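Local coordinates for methylated RNA-binding protein 1 (Saccharomyces cerevisiae S288c, PDB 4RCM), which reads N6-methyladenosine marks in RNA through its YTH domain and lowers the stability of PHO4 mRNA, thereby regulating phosphate metabolism, at residues I108-I112 with I148-T153; V29-F33 with V104-V109. All coordinates share one frame. Numbering follows the deposited sequence.

Contact 1 (I108-I112 with I148-T153); sequences IVRDI and INLFKT
A strand can hold a helix by its side chains alone, and 108-112, extended, does so with 148-153, at the C-terminal end of helix 141-151. The nearest CA atoms are those of Ile112 and Phe151, 6.8 Å apart. Ile148 adds a small touch, its CG2 4.5 Å from Ile108 CD1. Leu150 (chi1 t, chi2 p) reaches Ile112 CG2 with CD2 at 3.9 Å. Phe151, chi1 -91°, inserts its ring: Ile112 CG1 sits 3.5 Å from the ring centroid, a CH-pi contact over the face, and Ile108 CG2 is 4.0 Å from Phe151 CD1. Lys152 lays CG 4.3 Å from Ile108 CD1, while its NZ hydrogen-bonds to Leu10 O. Arg110 (chi1 p, chi2 94°) donates from NH1 to Thr153 O (2.7 Å) and Phe151 O (2.9 Å), and from NE to Asp111 O (2.9 Å); its NH2 salt-bridges Asp155. Hydrogen bonding of an arginine to carbonyls around a helix C-terminus joins the final helix to the central sheet in this YTH domain's alpha/beta fold.

Contact 2 (V29-F33 with V104-V109); sequences VKRSF and VRWVIV
The indole of Trp106 is the apolar centre where helix 26-35 packs on the mixed beta-sheet of the YTH domain, an alpha/beta fold of the PUA clan. The helical segment 29-33 crosses the strand segment 104-109 nearly at right angles, their N-to-C directions 103° apart and their axes 9.4 Å apart at closest approach. Phe33 and Trp106 set the register, CA to CA 6.3 Å; Ser32 CA and Val104 CA follow at 7.9 Å. With chi1 m and chi2 73°, Trp106 presents a face to the helix. Phe33 CA lies over it, 3.9 Å from the centroid of the five-membered ring, and the Phe33 ring (chi1 t) turns its edge to the same face in an offset edge-to-face pair, centroids 5.5 Å apart and planes at 71°. Phe33 CD1 also meets Trp106 CB at 3.6 Å, and Val29 CG1 touches Trp106 CH2 at 3.5 Å. Further out, Phe33 CE1 reaches Val109 CG2 (3.8 Å) past a classic beta bulge, where Val107 and Ile108 both face Val76. Val29 also lies beside Ser23, an RNA-binding residue, consistent with packing that borders the methyladenosine site. At the polar edge Ser32, chi1 t, points toward the strand; its hydroxyl is hydrogen-bonded to Ile37 O and accepts a hydrogen bond from the indole, Trp106 NE1 to Ser32 OG 3.1 Å.

In the fold
One long strand, 102-112, serves two different helices, and the two contacts illustrate how chemistry changes along a single element. Both are largely buried, with centres 13 Å apart. They share Ile108 and Val109 in sequence but divide them in use: Ile108 packs in contact 1, Val109 in contact 2. Contact 2 lies nearer the centre of the chain and the RNA, about 7 Å from it by nearest atoms; it relies on aromatic packing and one side-chain hydrogen bond. Contact 1, about 16 Å from the RNA by the same measure, joins packing of isoleucines on a phenylalanine ring to arginine-carbonyl bonding where the final helix gives way to the C-terminal tail.

Contact 1 (I108-I112 with I148-T153)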
loop_
_atom_site.group_PDB
_atom_site.type_symbol
_atom_site.label_atom_id
_atom_site.label_comp_id
_atom_site.label_asym_id
_atom_site.label_seq_id
_atom_site.Cartn_x
_atom_site.Cartn_y
_atom_site.Cartn_z
ATOM N N ILE A 108 -6.532 5.269 3.507
ATOM C CA ILE A 108 -6.475 5.020 4.963
ATOM C C ILE A 108 -5.100 5.292 5.566
ATOM O O ILE A 108 -4.097 4.830 5.073
ATOM C CB ILE A 108 -6.873 3.563 5.329
ATOM C CG1 ILE A 108 -8.314 3.278 4.951
ATOM C CG2 ILE A 108 -6.671 3.276 6.853
ATOM C CD1 ILE A 108 -8.624 1.796 4.803
ATOM N N VAL A 109 -5.056 6.000 6.713
ATOM C CA VAL A 109 -3.783 6.334 7.329
ATOM C C VAL A 109 -3.949 6.069 8.805
ATOM O O VAL A 109 -4.687 6.796 9.453
ATOM C CB VAL A 109 -3.401 7.811 7.129
ATOM C CG1 VAL A 109 -2.102 8.143 7.862
ATOM C CG2 VAL A 109 -3.267 8.122 5.656
ATOM N N ARG A 110 -3.366 4.957 9.264
ATOM C CA ARG A 110 -3.387 4.530 10.643
ATOM C C ARG A 110 -2.534 3.274 10.720
ATOM O O ARG A 110 -2.381 2.562 9.756
ATOM C CB ARG A 110 -4.792 4.226 11.169
ATOM C CG ARG A 110 -5.618 3.198 10.375
ATOM C CD ARG A 110 -5.548 1.732 10.851
ATOM N NE ARG A 110 -5.653 1.553 12.312
ATOM C CZ ARG A 110 -6.755 1.249 13.002
ATOM N NH1 ARG A 110 -7.956 1.124 12.424
ATOM N NH2 ARG A 110 -6.661 1.123 14.303
ATOM N N ASP A 111 -1.971 3.018 11.871
ATOM C CA ASP A 111 -1.153 1.800 12.060
ATOM C C ASP A 111 -2.021 0.598 12.448
ATOM O O ASP A 111 -2.990 0.722 13.155
ATOM C CB ASP A 111 -0.094 2.036 13.147
ATOM C CG ASP A 111 1.038 2.963 12.692
ATOM O OD1 ASP A 111 1.159 3.347 11.482
ATOM O OD2 ASP A 111 1.843 3.325 13.577
ATOM N N ILE A 112 -1.656 -0.559 11.966
ATOM C CA ILE A 112 -2.183 -1.796 12.505
ATOM C C ILE A 112 -0.992 -2.520 13.176
ATOM O O ILE A 112 0.061 -2.655 12.564
ATOM C CB ILE A 112 -2.805 -2.637 11.386
ATOM C CG1 ILE A 112 -4.128 -2.013 10.887
ATOM C CG2 ILE A 112 -2.957 -4.092 11.813
ATOM C CD1 ILE A 112 -5.243 -1.774 11.897
ATOM N N ILE A 148 -8.426 -4.853 4.775
ATOM C CA ILE A 148 -9.049 -3.514 4.697
ATOM C C ILE A 148 -10.018 -3.336 5.850
ATOM O O ILE A 148 -10.030 -2.273 6.467
ATOM C CB ILE A 148 -9.788 -3.266 3.365
ATOM C CG1 ILE A 148 -8.784 -3.219 2.229
ATOM C CG2 ILE A 148 -10.560 -1.966 3.396
ATOM C CD1 ILE A 148 -7.855 -1.992 2.273
ATOM N N ASN A 149 -10.792 -4.386 6.171
ATOM C CA ASN A 149 -11.831 -4.264 7.199
ATOM C C ASN A 149 -11.259 -4.062 8.584
ATOM O O ASN A 149 -11.859 -3.350 9.433
ATOM C CB ASN A 149 -12.797 -5.460 7.186
ATOM C CG ASN A 149 -13.774 -5.421 6.017
ATOM O OD1 ASN A 149 -14.174 -4.335 5.530
ATOM N ND2 ASN A 149 -14.132 -6.594 5.523
ATOM N N LEU A 150 -10.088 -4.650 8.822
ATOM C CA LEU A 150 -9.363 -4.389 10.073
ATOM C C LEU A 150 -8.862 -2.942 10.079
ATOM O O LEU A 150 -8.957 -2.247 11.083
ATOM C CB LEU A 150 -8.229 -5.412 10.247
ATOM C CG LEU A 150 -7.366 -5.417 11.487
ATOM C CD1 LEU A 150 -8.138 -5.887 12.730
ATOM C CD2 LEU A 150 -6.119 -6.293 11.277
ATOM N N PHE A 151 -8.369 -2.470 8.940
ATOM C CA PHE A 151 -7.872 -1.091 8.850
ATOM C C PHE A 151 -9.007 -0.060 9.095
ATOM O O PHE A 151 -8.738 1.035 9.622
ATOM C CB PHE A 151 -7.172 -0.811 7.491
ATOM C CG PHE A 151 -5.671 -1.069 7.485
ATOM C CD1 PHE A 151 -4.759 -0.065 7.901
ATOM C CD2 PHE A 151 -5.149 -2.266 7.029
ATOM C CE1 PHE A 151 -3.371 -0.275 7.891
ATOM C CE2 PHE A 151 -3.762 -2.502 7.032
ATOM C CZ PHE A 151 -2.867 -1.494 7.448
ATOM N N LYS A 152 -10.237 -0.404 8.675
ATOM C CA LYS A 152 -11.430 0.463 8.811
ATOM C C LYS A 152 -11.981 0.488 10.237
ATOM O O LYS A 152 -12.944 1.195 10.520
ATOM C CB LYS A 152 -12.575 0.013 7.841
ATOM C CG LYS A 152 -12.431 0.495 6.414
ATOM C CD LYS A 152 -13.217 -0.345 5.412
ATOM C CE LYS A 152 -14.328 0.380 4.682
ATOM N NZ LYS A 152 -15.191 -0.506 3.835
ATOM N N THR A 153 -11.450 -0.327 11.138
ATOM C CA THR A 153 -12.037 -0.376 12.469
ATOM C C THR A 153 -11.665 0.877 13.268
ATOM O O THR A 153 -10.488 1.217 13.391
ATOM C CB THR A 153 -11.601 -1.606 13.242
ATOM O OG1 THR A 153 -11.930 -2.773 12.485
ATOM C CG2 THR A 153 -12.317 -1.667 14.629
#

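Contact 2 (V29-F33 with V104-V109)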
loop_
_atom_site.group_PDB
_atom_site.type_symbol
_atom_site.label_atom_id
_atom_site.label_comp_id
_atom_site.label_asym_id
_atom_site.label_seq_id
_atom_site.Cartn_x
_atom_site.Cartn_y
_atom_site.Cartn_z
ATOM N N VAL A 29 7.355 7.177 3.020
ATOM C CA VAL A 29 5.908 7.043 3.154
ATOM C C VAL A 29 5.204 8.438 3.301
ATOM O O VAL A 29 4.148 8.724 2.661
ATOM C CB VAL A 29 5.533 6.200 4.397
ATOM C CG1 VAL A 29 4.033 6.222 4.599
ATOM C CG2 VAL A 29 6.039 4.766 4.251
ATOM N N LYS A 30 5.734 9.246 4.202
ATOM C CA LYS A 30 5.200 10.581 4.424
ATOM C C LYS A 30 5.186 11.419 3.161
ATOM O O LYS A 30 4.162 12.081 2.852
ATOM C CB LYS A 30 5.984 11.290 5.488
ATOM C CG LYS A 30 5.740 10.755 6.869
ATOM C CD LYS A 30 6.683 11.423 7.837
ATOM C CE LYS A 30 6.658 10.785 9.223
ATOM N NZ LYS A 30 6.119 11.630 10.305
ATOM N N ARG A 31 6.299 11.385 2.439
ATOM C CA ARG A 31 6.417 12.081 1.197
ATOM C C ARG A 31 5.462 11.611 0.153
ATOM O O ARG A 31 5.014 12.420 -0.650
ATOM C CB ARG A 31 7.824 11.989 0.642
ATOM C CG ARG A 31 8.778 12.864 1.428
ATOM C CD ARG A 31 10.078 13.042 0.692
ATOM N NE ARG A 31 11.079 13.634 1.580
ATOM C CZ ARG A 31 12.390 13.630 1.344
ATOM N NH1 ARG A 31 13.206 14.181 2.227
ATOM N NH2 ARG A 31 12.895 13.070 0.245
ATOM N N SER A 32 5.185 10.301 0.119
ATOM C CA SER A 32 4.137 9.740 -0.714
ATOM C C SER A 32 2.782 10.310 -0.323
ATOM O O SER A 32 1.964 10.641 -1.150
ATOM C CB SER A 32 4.084 8.207 -0.592
ATOM O OG SER A 32 3.117 7.598 -1.485
ATOM N N PHE A 33 2.538 10.426 0.949
ATOM C CA PHE A 33 1.260 10.913 1.375
ATOM C C PHE A 33 1.026 12.354 0.946
ATOM O O PHE A 33 -0.058 12.687 0.487
ATOM C CB PHE A 33 1.102 10.794 2.894
ATOM C CG PHE A 33 -0.133 11.440 3.382
ATOM C CD1 PHE A 33 -1.344 10.760 3.368
ATOM C CD2 PHE A 33 -0.097 12.757 3.833
ATOM C CE1 PHE A 33 -2.513 11.383 3.776
ATOM C CE2 PHE A 33 -1.252 13.385 4.243
ATOM C CZ PHE A 33 -2.462 12.701 4.214
ATOM N N VAL A 104 -0.899 7.963 -6.544
ATOM C CA VAL A 104 -1.588 7.222 -5.512
ATOM C C VAL A 104 -2.462 8.169 -4.718
ATOM O O VAL A 104 -2.160 9.352 -4.633
ATOM C CB VAL A 104 -0.636 6.450 -4.530
ATOM C CG1 VAL A 104 0.244 5.503 -5.347
ATOM C CG2 VAL A 104 0.199 7.403 -3.682
ATOM N N ARG A 105 -3.528 7.642 -4.148
ATOM C CA ARG A 105 -4.324 8.385 -3.178
ATOM C C ARG A 105 -4.460 7.585 -1.870
ATOM O O ARG A 105 -4.957 6.466 -1.848
ATOM C CB ARG A 105 -5.690 8.729 -3.760
ATOM C CG ARG A 105 -5.657 9.535 -5.080
ATOM C CD ARG A 105 -5.428 11.081 -4.903
ATOM N NE ARG A 105 -5.281 11.873 -6.174
ATOM C CZ ARG A 105 -4.126 12.109 -6.842
ATOM N NH1 ARG A 105 -2.928 11.593 -6.450
ATOM N NH2 ARG A 105 -4.158 12.870 -7.938
ATOM N N TRP A 106 -4.009 8.160 -0.797
ATOM C CA TRP A 106 -3.956 7.471 0.484
ATOM C C TRP A 106 -5.382 7.458 0.986
ATOM O O TRP A 106 -5.936 8.521 1.267
ATOM C CB TRP A 106 -2.985 8.201 1.410
ATOM C CG TRP A 106 -1.560 7.804 1.146
ATOM C CD1 TRP A 106 -0.783 8.160 0.068
ATOM C CD2 TRP A 106 -0.798 6.848 1.879
ATOM N NE1 TRP A 106 0.432 7.544 0.148
ATOM C CE2 TRP A 106 0.447 6.733 1.256
ATOM C CE3 TRP A 106 -1.042 6.100 3.021
ATOM C CZ2 TRP A 106 1.454 5.900 1.738
ATOM C CZ3 TRP A 106 -0.031 5.278 3.497
ATOM C CH2 TRP A 106 1.194 5.181 2.851
ATOM N N VAL A 107 -6.020 6.301 0.961
ATOM C CA VAL A 107 -7.427 6.169 1.414
ATOM C C VAL A 107 -7.509 5.981 2.933
ATOM O O VAL A 107 -8.420 6.510 3.566
ATOM C CB VAL A 107 -8.206 5.034 0.675
ATOM C CG1 VAL A 107 -8.385 5.366 -0.797
ATOM C CG2 VAL A 107 -7.496 3.685 0.791
ATOM N N ILE A 108 -6.532 5.269 3.507
ATOM C CA ILE A 108 -6.475 5.020 4.963
ATOM C C ILE A 108 -5.100 5.292 5.566
ATOM O O ILE A 108 -4.097 4.830 5.073
ATOM C CB ILE A 108 -6.873 3.563 5.329
ATOM C CG1 ILE A 108 -8.314 3.278 4.951
ATOM C CG2 ILE A 108 -6.671 3.276 6.853
ATOM C CD1 ILE A 108 -8.624 1.796 4.803
ATOM N N VAL A 109 -5.056 6.000 6.713
ATOM C CA VAL A 109 -3.783 6.334 7.329
ATOM C C VAL A 109 -3.949 6.069 8.805
ATOM O O VAL A 109 -4.687 6.796 9.453
ATOM C CB VAL A 109 -3.401 7.811 7.129
ATOM C CG1 VAL A 109 -2.102 8.143 7.862
ATOM C CG2 VAL A 109 -3.267 8.122 5.656
#